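PDB 5LNB: ubiquitin-like-specific protease 2, which cleaves SUMO from modified proteins as a cysteine protease of the C48 family, its catalytic domain being the part described here. Local coordinates for residues H77-F82 with V113-N118; F124-T129 with R173-I178. All coordinates share one frame; numbering follows the deposited sequence.

Interaction 1: residues H77-F82 with V113-N118; sequences HLMSSF and VVIPIN. With ACT (acetate ion), chain B.
V113 meets H77 of strand 76-78 through its backbone: its CA lies 3.3 Å from H77 O in a CA-H...O contact. V114 N donates to H77 O at 2.8 Å and a nearly straight 169°, and V114 O answers by accepting from M79 N at 2.9 Å, a short parallel ladder. V114 also lays CG1 slantwise over L78 CD1 at 3.8 Å, a methyl placed by chi2 of 61°. I115 runs beside M79, both side chains pointing the same way, with CG1 3.9 Å from M79 CG. At P116 the ladder has no N-H to continue with; ring atom CD instead comes 3.4 Å from M79 O. Beyond it the two chains are joined through water, one molecule lying between S80 O and P116 O, another accepting from N118 N and donating to S81 O, the latter at 2.8 Å. N118 ND2 lies 2.5 Å from OXT of an acetate probably left from the crystallisation liquor, too short to take at face value, so that bond is doubtful; ND2 also bonds D51 weakly. An alanine here would probably leave D51 without that weak partner and the acetate without a probable donor. Strand 76-78 forms the outer edge of the mixed sheet; strand 122-129 pairs with the far side of 112-119, helix 51-67 covers L78 and P116, and helix 215-228 packs against V114.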
ATOM      1  N   HIS A  77      -6.670   5.557   5.183  1.00 25.51           N
ATOM      2  CA  HIS A  77      -6.527   6.318   3.946  1.00 21.76           C
ATOM      3  C   HIS A  77      -5.409   5.704   3.110  1.00 29.86           C
ATOM      4  O   HIS A  77      -4.261   5.619   3.565  1.00 23.40           O
ATOM      5  CB  HIS A  77      -6.229   7.787   4.220  1.00 23.32           C
ATOM      6  CG  HIS A  77      -6.388   8.660   3.013  1.00 31.78           C
ATOM      7  ND1 HIS A  77      -5.424   8.761   2.034  1.00 32.94           N
ATOM      8  CD2 HIS A  77      -7.409   9.454   2.618  1.00 32.79           C
ATOM      9  CE1 HIS A  77      -5.840   9.590   1.093  1.00 32.83           C
ATOM     10  NE2 HIS A  77      -7.042  10.022   1.423  1.00 35.68           N
ATOM     11  N   LEU A  78      -5.746   5.286   1.889  1.00 28.33           N
ATOM     12  CA  LEU A  78      -4.801   4.651   0.977  1.00 19.51           C
ATOM     13  C   LEU A  78      -4.363   5.669  -0.063  1.00 19.59           C
ATOM     14  O   LEU A  78      -5.187   6.177  -0.825  1.00 23.60           O
ATOM     15  CB  LEU A  78      -5.418   3.429   0.293  1.00 18.14           C
ATOM     16  CG  LEU A  78      -4.608   2.818  -0.855  1.00 21.99           C
ATOM     17  CD1 LEU A  78      -3.234   2.312  -0.383  1.00 16.42           C
ATOM     18  CD2 LEU A  78      -5.360   1.685  -1.536  1.00 22.76           C
ATOM     19  N   MET A  79      -3.075   5.976  -0.084  1.00 26.18           N
ATOM     20  CA  MET A  79      -2.516   6.795  -1.146  1.00 22.18           C
ATOM     21  C   MET A  79      -2.184   5.916  -2.341  1.00 26.90           C
ATOM     22  O   MET A  79      -1.692   4.793  -2.187  1.00 27.38           O
ATOM     23  CB  MET A  79      -1.252   7.503  -0.668  1.00 21.60           C
ATOM     24  CG  MET A  79      -1.483   8.526   0.426  1.00 25.67           C
ATOM     25  SD  MET A  79      -2.447   9.902  -0.196  1.00 24.60           S
ATOM     26  CE  MET A  79      -2.172  11.084   1.120  1.00 31.07           C
ATOM     27  N   SER A  80      -2.458   6.420  -3.537  1.00 23.23           N
ATOM     28  CA  SER A  80      -1.911   5.751  -4.705  1.00 23.77           C
ATOM     29  C   SER A  80      -0.393   5.924  -4.734  1.00 24.83           C
ATOM     30  O   SER A  80       0.166   6.847  -4.123  1.00 24.21           O
ATOM     31  CB  SER A  80      -2.530   6.302  -5.987  1.00 23.15           C
ATOM     32  OG  SER A  80      -1.751   7.363  -6.503  1.00 26.40           O
ATOM     33  N   SER A  81       0.282   5.019  -5.454  1.00 22.73           N
ATOM     34  CA  SER A  81       1.739   5.085  -5.540  1.00 20.02           C
ATOM     35  C   SER A  81       2.233   6.409  -6.112  1.00 22.97           C
ATOM     36  O   SER A  81       3.367   6.807  -5.832  1.00 24.69           O
ATOM     37  CB  SER A  81       2.273   3.940  -6.393  1.00 25.83           C
ATOM     38  OG  SER A  81       1.801   4.043  -7.721  1.00 26.42           O
ATOM     39  N   PHE A  82       1.417   7.104  -6.903  1.00 22.34           N
ATOM     40  CA  PHE A  82       1.868   8.363  -7.480  1.00 24.93           C
ATOM     41  C   PHE A  82       1.954   9.498  -6.470  1.00 22.25           C
ATOM     42  O   PHE A  82       2.611  10.499  -6.768  1.00 22.52           O
ATOM     43  CB  PHE A  82       0.964   8.764  -8.645  1.00 31.09           C
ATOM     44  CG  PHE A  82       1.046   7.822  -9.807  1.00 35.96           C
ATOM     45  CD1 PHE A  82       0.191   6.734  -9.894  1.00 33.23           C
ATOM     46  CD2 PHE A  82       1.999   8.004 -10.800  1.00 39.50           C
ATOM     47  CE1 PHE A  82       0.263   5.862 -10.959  1.00 31.82           C
ATOM     48  CE2 PHE A  82       2.078   7.129 -11.871  1.00 36.93           C
ATOM     49  CZ  PHE A  82       1.209   6.057 -11.949  1.00 33.47           C
ATOM     50  N   VAL A 113      -2.520   5.409   7.528  1.00 17.44           N
ATOM     51  CA  VAL A 113      -2.348   6.068   6.237  1.00 16.60           C
ATOM     52  C   VAL A 113      -1.289   5.282   5.473  1.00 22.40           C
ATOM     53  O   VAL A 113      -0.139   5.177   5.924  1.00 21.95           O
ATOM     54  CB  VAL A 113      -1.965   7.546   6.386  1.00 15.30           C
ATOM     55  CG1 VAL A 113      -1.847   8.206   5.016  1.00 14.86           C
ATOM     56  CG2 VAL A 113      -3.005   8.284   7.247  1.00 20.88           C
ATOM     57  N   VAL A 114      -1.683   4.714   4.335  1.00 22.51           N
ATOM     58  CA  VAL A 114      -0.874   3.735   3.615  1.00 19.44           C
ATOM     59  C   VAL A 114      -0.209   4.423   2.434  1.00 17.16           C
ATOM     60  O   VAL A 114      -0.893   4.979   1.566  1.00 20.78           O
ATOM     61  CB  VAL A 114      -1.720   2.543   3.147  1.00 17.75           C
ATOM     62  CG1 VAL A 114      -0.833   1.516   2.401  1.00 20.91           C
ATOM     63  CG2 VAL A 114      -2.436   1.891   4.342  1.00 16.38           C
ATOM     64  N   ILE A 115       1.116   4.374   2.382  1.00 16.99           N
ATOM     65  CA  ILE A 115       1.828   5.044   1.295  1.00 19.65           C
ATOM     66  C   ILE A 115       2.808   4.090   0.626  1.00 21.06           C
ATOM     67  O   ILE A 115       3.915   3.877   1.146  1.00 20.37           O
ATOM     68  CB  ILE A 115       2.552   6.298   1.799  1.00 21.91           C
ATOM     69  CG1 ILE A 115       1.559   7.241   2.478  1.00 22.42           C
ATOM     70  CG2 ILE A 115       3.274   6.984   0.641  1.00 19.90           C
ATOM     71  CD1 ILE A 115       2.211   8.466   3.088  1.00 21.97           C
ATOM     72  N   PRO A 116       2.449   3.488  -0.509  1.00 20.71           N
ATOM     73  CA  PRO A 116       3.440   2.709  -1.266  1.00 17.83           C
ATOM     74  C   PRO A 116       4.422   3.628  -1.981  1.00 19.63           C
ATOM     75  O   PRO A 116       4.065   4.718  -2.436  1.00 19.54           O
ATOM     76  CB  PRO A 116       2.592   1.893  -2.248  1.00 22.18           C
ATOM     77  CG  PRO A 116       1.275   2.547  -2.289  1.00 25.53           C
ATOM     78  CD  PRO A 116       1.076   3.280  -0.993  1.00 23.78           C
ATOM     79  N   ILE A 117       5.675   3.178  -2.072  1.00 20.43           N
ATOM     80  CA  ILE A 117       6.786   4.010  -2.519  1.00 20.68           C
ATOM     81  C   ILE A 117       7.496   3.312  -3.669  1.00 21.29           C
ATOM     82  O   ILE A 117       7.959   2.174  -3.526  1.00 20.88           O
ATOM     83  CB  ILE A 117       7.763   4.315  -1.368  1.00 21.29           C
ATOM     84  CG1 ILE A 117       7.054   5.195  -0.329  1.00 20.55           C
ATOM     85  CG2 ILE A 117       9.037   4.969  -1.892  1.00 16.86           C
ATOM     86  CD1 ILE A 117       7.866   5.492   0.909  1.00 17.01           C
ATOM     87  N   ASN A 118       7.596   3.999  -4.803  1.00 21.10           N
ATOM     88  CA  ASN A 118       8.190   3.458  -6.020  1.00 19.92           C
ATOM     89  C   ASN A 118       9.342   4.368  -6.410  1.00 22.66           C
ATOM     90  O   ASN A 118       9.118   5.480  -6.896  1.00 24.39           O
ATOM     91  CB  ASN A 118       7.143   3.365  -7.130  1.00 22.21           C
ATOM     92  CG  ASN A 118       7.753   3.101  -8.497  1.00 28.77           C
ATOM     93  OD1 ASN A 118       8.871   2.601  -8.611  1.00 31.15           O
ATOM     94  ND2 ASN A 118       7.011   3.433  -9.545  1.00 27.88           N
TER
HETATM   95  C   ACT B 901       9.311   3.797 -12.188  1.00 52.88           C
HETATM   96  O   ACT B 901      10.233   3.434 -11.407  1.00 45.97           O
HETATM   97  OXT ACT B 901       8.210   4.113 -11.682  1.00 50.57           O
HETATM   98  CH3 ACT B 901       9.494   3.868 -13.676  1.00 54.67           C
HETATM   99  O   HOH W   1       2.579   7.076  -2.610  1.00 17.40           O
HETATM  100  O   HOH W   2       6.060   6.347  -5.106  1.00 20.78           O

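Interaction 2: residues F124-T129 with R173-I178; sequences FSCIIT and REIDPI
The strand bearing F124, C126 and I128 and the helix bearing E174, I175 and I178 run the same general way, their short axes 10.9 Å apart at closest and crossing at -39°. No hydrogen bond spans the gap, so side chains alone join them. At one end the F124 ring presents its rim, CZ lying 4.0 Å from E174 CB, with that carbon close to the ring plane. The ring reaches this place from the crowded position between backbone N and carbonyl carbon (chi1 64°). E174 turns its carboxylate away toward H171, whose ND1 bonds OE1; H171 in turn stacks on F124, and the acid probably helps to hold H171 against the F124 ring. In the middle, C126 SG touches I178 CD1 at 3.8 Å and has I175 CD1 a little farther off, at 4.3 Å. I178 uses its other branch as well: CG2 meets I128 CD1 at 3.8 Å, the two side chains crossing obliquely. The helix kinks at P177, which has no N-H to give to the preceding turn, though I178 N still bonds I175 O. S125 and I127 face the opposite layer, helix 215-228. A central sheet with helices on both faces is the architecture of the Ulp1-type catalytic domain, and helix 172-190 here is the crossover between parallel strands 159-164 and 199-203.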
ATOM      1  N   PHE A 124       8.780  -0.323  -2.011  1.00 16.00           N
ATOM      2  CA  PHE A 124       8.567  -0.636  -0.603  1.00 21.51           C
ATOM      3  C   PHE A 124       7.396   0.228  -0.147  1.00 21.22           C
ATOM      4  O   PHE A 124       6.750   0.892  -0.964  1.00 20.67           O
ATOM      5  CB  PHE A 124       9.859  -0.463   0.220  1.00 16.41           C
ATOM      6  CG  PHE A 124      10.384   0.951   0.280  1.00 30.08           C
ATOM      7  CD1 PHE A 124      10.066   1.782   1.347  1.00 24.26           C
ATOM      8  CD2 PHE A 124      11.227   1.437  -0.708  1.00 32.15           C
ATOM      9  CE1 PHE A 124      10.560   3.082   1.415  1.00 27.72           C
ATOM     10  CE2 PHE A 124      11.729   2.739  -0.646  1.00 31.89           C
ATOM     11  CZ  PHE A 124      11.391   3.561   0.413  1.00 28.86           C
ATOM     12  N   SER A 125       7.089   0.208   1.148  1.00 22.88           N
ATOM     13  CA  SER A 125       5.875   0.880   1.597  1.00 21.48           C
ATOM     14  C   SER A 125       6.001   1.308   3.055  1.00 21.65           C
ATOM     15  O   SER A 125       6.809   0.773   3.818  1.00 19.54           O
ATOM     16  CB  SER A 125       4.656  -0.029   1.411  1.00 21.51           C
ATOM     17  OG  SER A 125       3.457   0.609   1.805  1.00 24.41           O
ATOM     18  N   CYS A 126       5.177   2.274   3.444  1.00 17.85           N
ATOM     19  CA  CYS A 126       5.042   2.590   4.854  1.00 22.27           C
ATOM     20  C   CYS A 126       3.568   2.770   5.195  1.00 22.94           C
ATOM     21  O   CYS A 126       2.718   2.918   4.319  1.00 20.25           O
ATOM     22  CB  CYS A 126       5.852   3.832   5.241  1.00 20.39           C
ATOM     23  SG  CYS A 126       5.247   5.333   4.547  1.00 26.84           S
ATOM     24  N   ILE A 127       3.280   2.711   6.487  1.00 22.43           N
ATOM     25  CA  ILE A 127       1.948   2.918   7.033  1.00 24.31           C
ATOM     26  C   ILE A 127       2.105   3.863   8.217  1.00 23.35           C
ATOM     27  O   ILE A 127       2.872   3.575   9.148  1.00 21.25           O
ATOM     28  CB  ILE A 127       1.281   1.600   7.465  1.00 21.18           C
ATOM     29  CG1 ILE A 127       1.110   0.676   6.269  1.00 20.19           C
ATOM     30  CG2 ILE A 127      -0.070   1.872   8.134  1.00 19.89           C
ATOM     31  CD1 ILE A 127       0.404  -0.651   6.589  1.00 23.10           C
ATOM     32  N   ILE A 128       1.419   5.000   8.164  1.00 20.70           N
ATOM     33  CA  ILE A 128       1.532   6.020   9.201  1.00 19.34           C
ATOM     34  C   ILE A 128       0.473   5.752  10.259  1.00 23.76           C
ATOM     35  O   ILE A 128      -0.721   5.687   9.945  1.00 24.81           O
ATOM     36  CB  ILE A 128       1.370   7.431   8.619  1.00 22.38           C
ATOM     37  CG1 ILE A 128       2.240   7.602   7.371  1.00 21.06           C
ATOM     38  CG2 ILE A 128       1.726   8.477   9.681  1.00 21.66           C
ATOM     39  CD1 ILE A 128       2.164   9.004   6.781  1.00 19.95           C
ATOM     40  N   THR A 129       0.903   5.601  11.512  1.00 20.33           N
ATOM     41  CA  THR A 129      -0.003   5.352  12.623  1.00 20.83           C
ATOM     42  C   THR A 129       0.090   6.472  13.658  1.00 24.42           C
ATOM     43  O   THR A 129       1.056   7.242  13.699  1.00 21.41           O
ATOM     44  CB  THR A 129       0.302   4.003  13.301  1.00 22.99           C
ATOM     45  OG1 THR A 129       1.611   4.049  13.893  1.00 26.78           O
ATOM     46  CG2 THR A 129       0.244   2.860  12.284  1.00 19.24           C
ATOM     47  N   ARG A 173      16.423   8.444   4.524  1.00 26.01           N
ATOM     48  CA  ARG A 173      16.436   9.535   3.553  1.00 34.89           C
ATOM     49  C   ARG A 173      15.117   9.634   2.790  1.00 35.08           C
ATOM     50  O   ARG A 173      14.633  10.741   2.526  1.00 34.80           O
ATOM     51  CB  ARG A 173      17.597   9.367   2.577  1.00 42.44           C
ATOM     52  CG  ARG A 173      18.930   9.893   3.088  1.00 53.86           C
ATOM     53  CD  ARG A 173      20.022   9.776   2.030  1.00 62.68           C
ATOM     54  NE  ARG A 173      20.309   8.383   1.685  1.00 71.71           N
ATOM     55  CZ  ARG A 173      19.840   7.763   0.606  1.00 74.02           C
ATOM     56  NH1 ARG A 173      19.062   8.414  -0.249  1.00 75.68           N
ATOM     57  NH2 ARG A 173      20.150   6.490   0.382  1.00 71.10           N
ATOM     58  N   GLU A 174      14.528   8.495   2.407  1.00 25.74           N
ATOM     59  CA  GLU A 174      13.290   8.515   1.627  1.00 21.97           C
ATOM     60  C   GLU A 174      12.059   8.799   2.477  1.00 24.14           C
ATOM     61  O   GLU A 174      11.048   9.255   1.941  1.00 19.55           O
ATOM     62  CB  GLU A 174      13.069   7.181   0.892  1.00 21.06           C
ATOM     63  CG  GLU A 174      14.140   6.834  -0.128  1.00 31.68           C
ATOM     64  CD  GLU A 174      15.368   6.195   0.506  1.00 44.05           C
ATOM     65  OE1 GLU A 174      15.201   5.244   1.298  1.00 48.88           O
ATOM     66  OE2 GLU A 174      16.497   6.645   0.216  1.00 49.57           O
ATOM     67  N   ILE A 175      12.102   8.514   3.775  1.00 25.41           N
ATOM     68  CA  ILE A 175      10.958   8.796   4.629  1.00 27.08           C
ATOM     69  C   ILE A 175      10.962  10.234   5.137  1.00 29.73           C
ATOM     70  O   ILE A 175       9.908  10.735   5.558  1.00 25.29           O
ATOM     71  CB  ILE A 175      10.913   7.809   5.807  1.00 28.20           C
ATOM     72  CG1 ILE A 175      10.640   6.392   5.289  1.00 25.97           C
ATOM     73  CG2 ILE A 175       9.901   8.261   6.869  1.00 25.06           C
ATOM     74  CD1 ILE A 175       9.447   6.280   4.383  1.00 22.19           C
ATOM     75  N   ASP A 176      12.105  10.919   5.094  1.00 31.73           N
ATOM     76  CA  ASP A 176      12.153  12.289   5.586  1.00 28.10           C
ATOM     77  C   ASP A 176      11.168  13.204   4.866  1.00 30.64           C
ATOM     78  O   ASP A 176      10.546  14.038   5.536  1.00 32.57           O
ATOM     79  CB  ASP A 176      13.586  12.836   5.492  1.00 30.26           C
ATOM     80  CG  ASP A 176      13.691  14.290   5.937  1.00 41.77           C
ATOM     81  OD1 ASP A 176      13.643  15.194   5.066  1.00 45.72           O
ATOM     82  OD2 ASP A 176      13.787  14.534   7.165  1.00 40.94           O
ATOM     83  N   PRO A 177      10.988  13.117   3.545  1.00 32.31           N
ATOM     84  CA  PRO A 177       9.950  13.944   2.908  1.00 29.00           C
ATOM     85  C   PRO A 177       8.567  13.692   3.472  1.00 29.88           C
ATOM     86  O   PRO A 177       7.726  14.597   3.460  1.00 28.72           O
ATOM     87  CB  PRO A 177      10.037  13.537   1.431  1.00 28.50           C
ATOM     88  CG  PRO A 177      11.435  13.057   1.258  1.00 32.36           C
ATOM     89  CD  PRO A 177      11.815  12.405   2.558  1.00 31.99           C
ATOM     90  N   ILE A 178       8.293  12.487   3.968  1.00 29.19           N
ATOM     91  CA  ILE A 178       6.971  12.234   4.523  1.00 26.86           C
ATOM     92  C   ILE A 178       6.837  12.899   5.882  1.00 26.46           C
ATOM     93  O   ILE A 178       5.764  13.402   6.234  1.00 27.73           O
ATOM     94  CB  ILE A 178       6.682  10.722   4.589  1.00 25.21           C
ATOM     95  CG1 ILE A 178       6.766  10.109   3.187  1.00 23.94           C
ATOM     96  CG2 ILE A 178       5.303  10.479   5.206  1.00 16.41           C
ATOM     97  CD1 ILE A 178       6.521   8.617   3.148  1.00 26.33           C
TER

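How the interactions relate
The two contacts share one sheet and are centred about 10 Å apart. Interaction 1 adds the edge strand to 112-119, while interaction 2 lays helix 172-190 over the next strand, and the antiparallel pairing of 112-119 with 122-129 ties them together: V113 O lies 2.7 Å from I128 N, and I117 N 2.8 Å from F124 O. Side chains continue the link, I115 resting on I128 and I117 on F124, on the face that helix 172-190 covers. The other face, with V114, S125 and I127, meets helix 215-228, a helix that in related C48 proteases begins with the catalytic cysteine. The acetate, probably from the crystallisation liquor, sits at the N118 end of interaction 1.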